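Local coordinates for lipoprotein (Colwellia psychrerythraea, PDB 3O0Y), which is of unknown function but is probably a membrane-attached lipoprotein, belonging to a family grouped with the MA clan of metallopeptidases, at residues 382-387 against 407-412; 452-457 against 587-592. All coordinates share one frame; numbering follows the deposited sequence.

In the fold
Contacts 1 and 2 follow one another along the chain, both segments of contact 1 coming before those of contact 2, and their centres lie about 14 Å apart on the same side of the molecule. Contact 1 belongs to the loops of the small three-stranded sheet; contact 2 joins the end of helix 444-452 to the end of helix 580-588, across some 130 mostly helical residues. They meet where that first helix ends: Ser383 OG lies 2.6 Å from Asp453 OD1, a probable hydrogen bond, and the Tyr384 hydroxyl packs on Leu452. The loops of the sheet are thus tied through segment 452-457 to the C-terminal helices.

Contact 1: residues 382-387 against 407-412; sequences PSYQVE and PAVDGS
A type I beta turn from Ala408 to Gly411, in the loop joining strands 402-405 and 416-419, receives the ring of Tyr384 from the loop that leads into strand 387-390. The phenol carries the contact. Tyr384 OH donates to Val409 O at 2.6 Å, a short bond that arrives in the carbonyl plane on a lone pair, with a C=O...O angle of 134°. Val409 O lies at the edge of the ring, near its plane. With CG anti to the carbonyl carbon (chi1 -54°), the side chain reaches from one loop to the other and crosses Pro407 at about a right angle. Here the contact is apolar: Tyr384 CD1 rests obliquely against Pro407 CB at 3.6 Å. Farther along the ring, Tyr384 CE1 is 3.6 Å from Ala408 O, the same carbonyl that takes the turn's own bond from Gly411 N at 2.9 Å. Gly411 CA stands 4.0 Å from Tyr384 CE1. At its positive phi of 89° a beta carbon would collide with the carbonyl oxygen of Asp410, so glycine suits the place. Asp410 OD1 accepts from Ser412 N at 2.8 Å, from above the carboxylate plane, forming an Asx turn, and also from Ser412 OG on the syn side at 2.6 Å. The backbone O of Tyr384 accepts from His445 NE2 of helix 444-452, and Ala449 of that helix touches its side chain. Val409 is backbone-bonded to Tyr53 and packs its side chain on Phe459 and Arg462 of helix 459-462, and Glu387 pairs with Tyr417, where strand 387-390 runs parallel to strand 416-419.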
# COMPACT_ATOMS: atom_id res chain seq x y z
N PRO A 382 -20.54 0.64 -4.11
CA PRO A 382 -19.66 1.01 -5.22
C PRO A 382 -19.92 0.12 -6.44
O PRO A 382 -20.49 -0.96 -6.30
CB PRO A 382 -18.28 0.75 -4.69
CG PRO A 382 -18.46 -0.18 -3.56
CD PRO A 382 -19.79 0.05 -2.98
N SER A 383 -19.51 0.57 -7.63
CA SER A 383 -19.82 -0.15 -8.87
C SER A 383 -18.83 -1.31 -9.22
O SER A 383 -18.90 -1.86 -10.34
CB SER A 383 -19.79 0.82 -10.05
OG SER A 383 -18.45 1.25 -10.29
N TYR A 384 -17.98 -1.71 -8.28
CA TYR A 384 -16.97 -2.73 -8.45
C TYR A 384 -17.16 -3.82 -7.39
O TYR A 384 -17.50 -3.49 -6.28
CB TYR A 384 -15.57 -2.17 -8.27
CG TYR A 384 -15.23 -1.01 -9.12
CD1 TYR A 384 -14.44 -1.16 -10.27
CD2 TYR A 384 -15.52 0.29 -8.70
CE1 TYR A 384 -14.08 -0.05 -11.01
CE2 TYR A 384 -15.15 1.41 -9.47
CZ TYR A 384 -14.44 1.20 -10.63
OH TYR A 384 -14.02 2.27 -11.37
N GLN A 385 -17.09 -5.08 -7.82
CA GLN A 385 -17.28 -6.19 -6.89
C GLN A 385 -15.91 -6.79 -6.63
O GLN A 385 -15.22 -7.14 -7.56
CB GLN A 385 -18.19 -7.27 -7.49
CG GLN A 385 -19.67 -6.96 -7.31
CD GLN A 385 -20.52 -8.23 -7.04
OE1 GLN A 385 -20.14 -9.38 -7.39
NE2 GLN A 385 -21.68 -8.01 -6.40
N VAL A 386 -15.58 -7.05 -5.38
CA VAL A 386 -14.30 -7.60 -5.04
C VAL A 386 -14.22 -9.10 -5.32
O VAL A 386 -15.23 -9.81 -5.30
CB VAL A 386 -14.03 -7.37 -3.51
CG1 VAL A 386 -14.97 -8.22 -2.62
CG2 VAL A 386 -12.59 -7.65 -3.14
N GLU A 387 -13.02 -9.56 -5.61
CA GLU A 387 -12.75 -10.97 -5.79
C GLU A 387 -11.62 -11.40 -4.87
O GLU A 387 -10.75 -10.61 -4.54
CB GLU A 387 -12.37 -11.28 -7.24
CG GLU A 387 -13.55 -10.98 -8.17
CD GLU A 387 -13.36 -11.47 -9.62
OE1 GLU A 387 -12.34 -12.19 -9.92
OE2 GLU A 387 -14.23 -11.04 -10.43
N PRO A 407 -9.18 -2.20 -8.36
CA PRO A 407 -9.60 -2.48 -9.76
C PRO A 407 -8.96 -1.50 -10.77
O PRO A 407 -8.50 -0.43 -10.42
CB PRO A 407 -11.08 -2.21 -9.72
CG PRO A 407 -11.45 -1.91 -8.25
CD PRO A 407 -10.18 -1.45 -7.62
N ALA A 408 -8.93 -1.90 -12.02
CA ALA A 408 -8.70 -0.95 -13.10
C ALA A 408 -9.89 0.01 -13.13
O ALA A 408 -11.02 -0.41 -12.79
CB ALA A 408 -8.61 -1.75 -14.44
N VAL A 409 -9.66 1.26 -13.49
CA VAL A 409 -10.72 2.27 -13.47
C VAL A 409 -11.94 1.76 -14.21
O VAL A 409 -13.07 1.87 -13.75
CB VAL A 409 -10.27 3.62 -13.98
CG1 VAL A 409 -11.40 4.65 -13.84
CG2 VAL A 409 -9.08 4.04 -13.24
N ASP A 410 -11.74 1.06 -15.34
CA ASP A 410 -12.89 0.59 -16.14
C ASP A 410 -13.52 -0.69 -15.69
O ASP A 410 -14.51 -1.10 -16.27
CB ASP A 410 -12.55 0.49 -17.64
CG ASP A 410 -11.54 -0.61 -17.96
OD1 ASP A 410 -11.30 -1.52 -17.08
OD2 ASP A 410 -10.99 -0.55 -19.10
N GLY A 411 -13.02 -1.32 -14.66
CA GLY A 411 -13.74 -2.45 -14.16
C GLY A 411 -13.34 -3.78 -14.83
O GLY A 411 -13.69 -4.88 -14.35
N SER A 412 -12.54 -3.69 -15.89
CA SER A 412 -12.15 -4.88 -16.63
C SER A 412 -11.26 -5.86 -15.82
O SER A 412 -11.25 -7.07 -16.06
CB SER A 412 -11.43 -4.46 -17.91
OG SER A 412 -10.21 -3.81 -17.61

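Contact 2: residues 452-457 against 587-592; sequences LDQAEL and VLLNGA
Gln454 is where the loop leaving helix 444-452 first meets segment 587-592, its beta carbon pointing toward that segment. The residue is the centre of an inverse gamma turn, marked by a weak bond of 2.8 Å from Ala455 N to Asp453 O. A chain bent at chi2 (-49°) brings Gln454 CG within 3.4 Å of Leu589 O and the amide carbon CD beside the same oxygen. The Gln454 side chain as a whole lies obliquely across that of Leu589. An alanine here would keep only the beta carbon, and the Leu589 carbonyl is likely to lose its neighbour on this side, with a gap opening between the two loops. From Gln454 the chain enters a type I beta turn, closed by Leu457 N to Gln454 O at 3.0 Å. This turn faces a second type I turn, Leu588 to Gly591, in which Gly591 N bonds Leu588 O at 3.3 Å as the chain leaves helix 580-588; two loops that follow helices are therefore packed turn against turn. Glu456, next along, makes its link through solvent. One water donates to Glu456 OE2 at 2.8 Å and to Leu589 O at 2.9 Å, so this carbonyl is bridged to the carboxylate while the glutamine leans on it. Leu457 ends the contact within the buried part, where its extended side chain (chi2 -180°) brings CD1 to 4.1 Å from Asn590 O. Gly591, with a positive phi of 81°, has no beta carbon to press on that methyl group. Asn590 ND2 turns back to hydrogen-bond Val586 O in the helix before it, and Leu589 packs on Leu450 of helix 444-452.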
# COMPACT_ATOMS: atom_id res chain seq x y z
N LEU A 452 -13.08 5.61 -6.57
CA LEU A 452 -13.00 5.56 -8.02
C LEU A 452 -14.28 6.00 -8.68
O LEU A 452 -14.26 6.69 -9.72
CB LEU A 452 -12.70 4.15 -8.48
CG LEU A 452 -11.31 3.66 -8.28
CD1 LEU A 452 -11.29 2.09 -8.64
CD2 LEU A 452 -10.23 4.47 -9.06
N ASP A 453 -15.43 5.69 -8.04
CA ASP A 453 -16.70 6.09 -8.56
C ASP A 453 -17.01 7.64 -8.57
O ASP A 453 -18.01 8.07 -9.19
CB ASP A 453 -17.84 5.42 -7.82
CG ASP A 453 -18.12 3.99 -8.25
OD1 ASP A 453 -17.81 3.57 -9.39
OD2 ASP A 453 -18.69 3.26 -7.36
N GLN A 454 -16.20 8.44 -7.89
CA GLN A 454 -16.38 9.89 -7.86
C GLN A 454 -15.89 10.56 -9.11
O GLN A 454 -14.88 11.29 -9.14
CB GLN A 454 -15.81 10.49 -6.57
CG GLN A 454 -16.28 9.75 -5.29
CD GLN A 454 -17.78 9.49 -5.21
OE1 GLN A 454 -18.20 8.32 -5.06
NE2 GLN A 454 -18.56 10.51 -5.38
N ALA A 455 -16.58 10.29 -10.19
CA ALA A 455 -16.04 10.61 -11.48
C ALA A 455 -16.05 12.11 -11.77
O ALA A 455 -15.41 12.54 -12.76
CB ALA A 455 -16.88 9.90 -12.59
N GLU A 456 -16.80 12.87 -11.00
CA GLU A 456 -16.73 14.35 -11.08
C GLU A 456 -15.47 14.98 -10.49
O GLU A 456 -15.25 16.15 -10.76
CB GLU A 456 -17.95 14.97 -10.47
CG GLU A 456 -17.96 15.07 -8.99
CD GLU A 456 -18.20 13.79 -8.18
OE1 GLU A 456 -18.30 12.60 -8.66
OE2 GLU A 456 -18.31 14.02 -6.96
N LEU A 457 -14.61 14.22 -9.79
CA LEU A 457 -13.39 14.77 -9.19
C LEU A 457 -12.29 14.66 -10.24
O LEU A 457 -12.29 13.75 -11.08
CB LEU A 457 -13.01 13.95 -7.96
CG LEU A 457 -14.01 14.03 -6.80
CD1 LEU A 457 -13.50 13.18 -5.63
CD2 LEU A 457 -14.30 15.47 -6.35
N VAL A 587 -17.41 10.65 5.05
CA VAL A 587 -16.03 10.18 5.07
C VAL A 587 -15.59 9.57 3.71
O VAL A 587 -14.49 9.76 3.24
CB VAL A 587 -15.80 9.19 6.22
CG1 VAL A 587 -14.37 8.55 6.18
CG2 VAL A 587 -16.01 9.91 7.54
N LEU A 588 -16.48 8.80 3.12
CA LEU A 588 -16.11 7.99 1.96
C LEU A 588 -16.38 8.66 0.61
O LEU A 588 -15.67 8.38 -0.37
CB LEU A 588 -16.89 6.66 2.01
CG LEU A 588 -16.51 5.68 3.13
CD1 LEU A 588 -17.45 4.49 3.16
CD2 LEU A 588 -15.08 5.21 2.87
N LEU A 589 -17.49 9.37 0.50
CA LEU A 589 -17.93 9.78 -0.85
C LEU A 589 -17.20 10.98 -1.39
O LEU A 589 -17.40 11.39 -2.55
CB LEU A 589 -19.46 9.95 -0.93
CG LEU A 589 -20.36 8.74 -0.59
CD1 LEU A 589 -21.89 9.09 -0.70
CD2 LEU A 589 -19.94 7.46 -1.42
N ASN A 590 -16.38 11.62 -0.55
CA ASN A 590 -15.52 12.68 -0.98
C ASN A 590 -14.09 12.23 -1.26
O ASN A 590 -13.24 13.06 -1.57
CB ASN A 590 -15.58 13.85 0.04
CG ASN A 590 -17.01 14.36 0.25
OD1 ASN A 590 -17.59 14.88 -0.69
ND2 ASN A 590 -17.58 14.19 1.42
N GLY A 591 -13.84 10.93 -1.26
CA GLY A 591 -12.55 10.39 -1.66
C GLY A 591 -11.52 10.46 -0.55
O GLY A 591 -11.72 11.08 0.48
N ALA A 592 -10.36 9.89 -0.83
CA ALA A 592 -9.23 9.94 0.06
C ALA A 592 -8.68 11.36 0.09
O ALA A 592 -8.46 11.98 -0.96
CB ALA A 592 -8.09 8.93 -0.41
O HOH W 1 -17.01 13.32 -4.63